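PDB 2PYX: tryptophan halogenase, which probably acts as a flavin-dependent halogenase of the tryptophan halogenase family, binding FAD. Local coordinates for residues 257-262 and 311-316. Residues are numbered along the deposited sequence; the frame is centred on the assembly and turned at random.
Sequences LAIQVP and KTLFNY
Leu313 reaches from helix 306-317 to strand 255-262 and puts one methyl, CD2, between Leu257 and Ile259. The closest approach is methyl to methyl: CD2 of Leu257 lies 3.7 Å from CD2 of Leu313. The branch carbon takes part as well, with Leu257 CG 3.8 Å from that same Leu313 methyl. The two leucine side chains run at a slant to each other. Ile259 adds a looser touch through its beta-branch methyl: Ile259 CG2 is 4.3 Å from Leu313 CD2. Leu313 CD2 also packs 3.7 Å from Leu257 O, so it meets the strand backbone as well as its side chains. In Leu313, CG stands anti to the backbone N (chi1 177°), which extends the side chain from the helix and carries CD2 to the strand. Leu257 adopts the same first torsion (chi1 -177°) and sends CD2 to meet it. The CB atoms of all three residues point across the interface.

This is helix-on-sheet packing, away from the predicted FAD and substrate sites. Strand 255-262 pairs antiparallel with 292-299, where Leu257 and Ile259 bond through the backbone to Tyr297 and Val295. Val295 also touches Leu313, so Leu313 touches strand 292-299 as well as strand 255-262. On the helix, Phe314 packs on Val319 and Leu327, and Leu327 also meets Ile259.

All three touching residues are buried. No hydrogen bond or salt bridge joins the segments, and the interface is small, at 174 Å². Its chemistry implies that between residues 257-262 and 311-316 the contact is aliphatic packing, close at Leu257 and looser at Ile259, with no directional polar bond across it.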
ATOM      1  N   LEU A 257      -3.503   6.652 -16.588  1.00 12.82           N
ATOM      2  CA  LEU A 257      -4.262   6.078 -17.678  1.00 11.97           C
ATOM      3  C   LEU A 257      -4.211   4.562 -17.482  1.00 10.81           C
ATOM      4  O   LEU A 257      -3.148   3.942 -17.652  1.00 12.67           O
ATOM      5  CB  LEU A 257      -3.656   6.512 -18.993  1.00 15.51           C
ATOM      6  CG  LEU A 257      -4.421   6.037 -20.216  1.00 19.95           C
ATOM      7  CD1 LEU A 257      -5.807   6.723 -20.316  1.00 20.72           C
ATOM      8  CD2 LEU A 257      -3.564   6.282 -21.465  1.00 23.33           C
ATOM      9  N   ALA A 258      -5.387   3.972 -17.197  1.00 13.50           N
ATOM     10  CA  ALA A 258      -5.473   2.597 -16.694  1.00 13.71           C
ATOM     11  C   ALA A 258      -6.325   1.690 -17.585  1.00 16.79           C
ATOM     12  O   ALA A 258      -7.271   2.152 -18.228  1.00 18.28           O
ATOM     13  CB  ALA A 258      -6.050   2.609 -15.322  1.00 15.55           C
ATOM     14  N   ILE A 259      -5.985   0.404 -17.603  1.00 14.86           N
ATOM     15  CA  ILE A 259      -6.671  -0.545 -18.486  1.00 17.26           C
ATOM     16  C   ILE A 259      -6.456  -1.971 -17.983  1.00 18.80           C
ATOM     17  O   ILE A 259      -5.410  -2.305 -17.421  1.00 16.63           O
ATOM     18  CB  ILE A 259      -6.166  -0.375 -19.935  1.00 16.42           C
ATOM     19  CG1 ILE A 259      -7.104  -1.097 -20.920  1.00 20.95           C
ATOM     20  CG2 ILE A 259      -4.751  -0.837 -20.111  1.00 16.79           C
ATOM     21  CD1 ILE A 259      -6.838  -0.749 -22.365  1.00 23.79           C
ATOM     22  N   GLN A 260      -7.446  -2.829 -18.185  1.00 21.90           N
ATOM     23  CA  GLN A 260      -7.201  -4.243 -17.927  1.00 25.53           C
ATOM     24  C   GLN A 260      -6.704  -4.908 -19.216  1.00 25.17           C
ATOM     25  O   GLN A 260      -7.019  -4.468 -20.325  1.00 26.18           O
ATOM     26  CB  GLN A 260      -8.401  -4.938 -17.299  1.00 28.87           C
ATOM     27  CG  GLN A 260      -9.711  -4.757 -17.959  1.00 36.02           C
ATOM     28  CD  GLN A 260     -10.730  -5.755 -17.446  1.00 41.16           C
ATOM     29  OE1 GLN A 260     -10.890  -6.835 -18.016  1.00 41.52           O
ATOM     30  NE2 GLN A 260     -11.409  -5.409 -16.356  1.00 39.85           N
ATOM     31  N   VAL A 261      -5.865  -5.922 -19.038  1.00 22.59           N
ATOM     32  CA  VAL A 261      -5.108  -6.575 -20.100  1.00 25.53           C
ATOM     33  C   VAL A 261      -5.258  -8.103 -19.910  1.00 26.45           C
ATOM     34  O   VAL A 261      -4.783  -8.658 -18.924  1.00 24.10           O
ATOM     35  CB  VAL A 261      -3.597  -6.214 -19.980  1.00 25.75           C
ATOM     36  CG1 VAL A 261      -2.775  -6.901 -21.041  1.00 31.23           C
ATOM     37  CG2 VAL A 261      -3.384  -4.700 -20.022  1.00 31.07           C
ATOM     38  N   PRO A 262      -5.913  -8.797 -20.855  1.00 26.26           N
ATOM     39  CA  PRO A 262      -5.938 -10.260 -20.703  1.00 25.92           C
ATOM     40  C   PRO A 262      -4.563 -10.883 -20.901  1.00 24.29           C
ATOM     41  O   PRO A 262      -3.695 -10.291 -21.551  1.00 27.13           O
ATOM     42  CB  PRO A 262      -6.891 -10.717 -21.814  1.00 26.30           C
ATOM     43  CG  PRO A 262      -6.839  -9.642 -22.812  1.00 28.68           C
ATOM     44  CD  PRO A 262      -6.634  -8.353 -22.060  1.00 29.04           C
ATOM     45  N   LYS A 311      -0.091   6.917 -26.232  1.00 13.89           N
ATOM     46  CA  LYS A 311       0.823   6.216 -27.143  1.00 14.36           C
ATOM     47  C   LYS A 311       1.868   5.409 -26.381  1.00 14.86           C
ATOM     48  O   LYS A 311       2.138   4.256 -26.690  1.00 15.53           O
ATOM     49  CB  LYS A 311       1.491   7.166 -28.132  1.00 16.85           C
ATOM     50  CG  LYS A 311       2.398   6.483 -29.174  1.00 26.19           C
ATOM     51  CD  LYS A 311       1.646   5.499 -30.059  1.00 36.76           C
ATOM     52  CE  LYS A 311       2.550   4.998 -31.200  1.00 32.93           C
ATOM     53  NZ  LYS A 311       1.888   3.938 -32.037  1.00 47.01           N
ATOM     54  N   THR A 312       2.446   6.020 -25.360  1.00 13.78           N
ATOM     55  CA  THR A 312       3.364   5.344 -24.489  1.00 12.91           C
ATOM     56  C   THR A 312       2.741   4.117 -23.840  1.00 14.24           C
ATOM     57  O   THR A 312       3.380   3.064 -23.783  1.00 13.75           O
ATOM     58  CB  THR A 312       3.886   6.366 -23.419  1.00 12.87           C
ATOM     59  OG1 THR A 312       4.528   7.448 -24.100  1.00 15.89           O
ATOM     60  CG2 THR A 312       4.878   5.727 -22.481  1.00 16.30           C
ATOM     61  N   LEU A 313       1.512   4.234 -23.346  1.00 12.76           N
ATOM     62  CA  LEU A 313       0.843   3.067 -22.725  1.00 12.88           C
ATOM     63  C   LEU A 313       0.706   1.960 -23.767  1.00 13.42           C
ATOM     64  O   LEU A 313       0.979   0.768 -23.509  1.00 12.71           O
ATOM     65  CB  LEU A 313      -0.546   3.415 -22.189  1.00 12.92           C
ATOM     66  CG  LEU A 313      -1.375   2.274 -21.587  1.00 12.39           C
ATOM     67  CD1 LEU A 313      -0.620   1.546 -20.475  1.00 13.47           C
ATOM     68  CD2 LEU A 313      -2.713   2.744 -21.155  1.00 16.47           C
ATOM     69  N   PHE A 314       0.255   2.360 -24.943  1.00 14.69           N
ATOM     70  CA  PHE A 314      -0.016   1.347 -25.979  1.00 15.21           C
ATOM     71  C   PHE A 314       1.276   0.686 -26.446  1.00 14.25           C
ATOM     72  O   PHE A 314       1.268  -0.511 -26.760  1.00 16.10           O
ATOM     73  CB  PHE A 314      -0.799   1.954 -27.158  1.00 17.11           C
ATOM     74  CG  PHE A 314      -2.231   2.274 -26.860  1.00 16.85           C
ATOM     75  CD1 PHE A 314      -2.826   1.954 -25.642  1.00 20.86           C
ATOM     76  CD2 PHE A 314      -3.025   2.903 -27.814  1.00 20.93           C
ATOM     77  CE1 PHE A 314      -4.154   2.257 -25.383  1.00 20.63           C
ATOM     78  CE2 PHE A 314      -4.353   3.186 -27.555  1.00 20.45           C
ATOM     79  CZ  PHE A 314      -4.924   2.858 -26.356  1.00 19.49           C
ATOM     80  N   ASN A 315       2.366   1.432 -26.522  1.00 12.91           N
ATOM     81  CA  ASN A 315       3.675   0.867 -26.821  1.00 15.86           C
ATOM     82  C   ASN A 315       4.052  -0.197 -25.807  1.00 17.94           C
ATOM     83  O   ASN A 315       4.555  -1.267 -26.151  1.00 18.45           O
ATOM     84  CB  ASN A 315       4.758   1.928 -26.920  1.00 16.41           C
ATOM     85  CG  ASN A 315       4.616   2.820 -28.140  1.00 24.44           C
ATOM     86  OD1 ASN A 315       3.888   2.495 -29.079  1.00 25.63           O
ATOM     87  ND2 ASN A 315       5.304   3.962 -28.121  1.00 25.11           N
ATOM     88  N   TYR A 316       3.834   0.089 -24.522  1.00 15.09           N
ATOM     89  CA  TYR A 316       4.156  -0.887 -23.472  1.00 14.04           C
ATOM     90  C   TYR A 316       3.345  -2.165 -23.646  1.00 17.01           C
ATOM     91  O   TYR A 316       3.853  -3.272 -23.381  1.00 17.55           O
ATOM     92  CB  TYR A 316       3.890  -0.257 -22.082  1.00 14.05           C
ATOM     93  CG  TYR A 316       4.012  -1.220 -20.916  1.00 10.84           C
ATOM     94  CD1 TYR A 316       5.216  -1.403 -20.247  1.00 13.60           C
ATOM     95  CD2 TYR A 316       2.914  -1.948 -20.484  1.00 11.08           C
ATOM     96  CE1 TYR A 316       5.310  -2.274 -19.180  1.00 11.70           C
ATOM     97  CE2 TYR A 316       3.011  -2.842 -19.400  1.00 13.90           C
ATOM     98  CZ  TYR A 316       4.227  -3.007 -18.789  1.00 11.54           C
ATOM     99  OH  TYR A 316       4.373  -3.878 -17.714  1.00 13.55           O
TER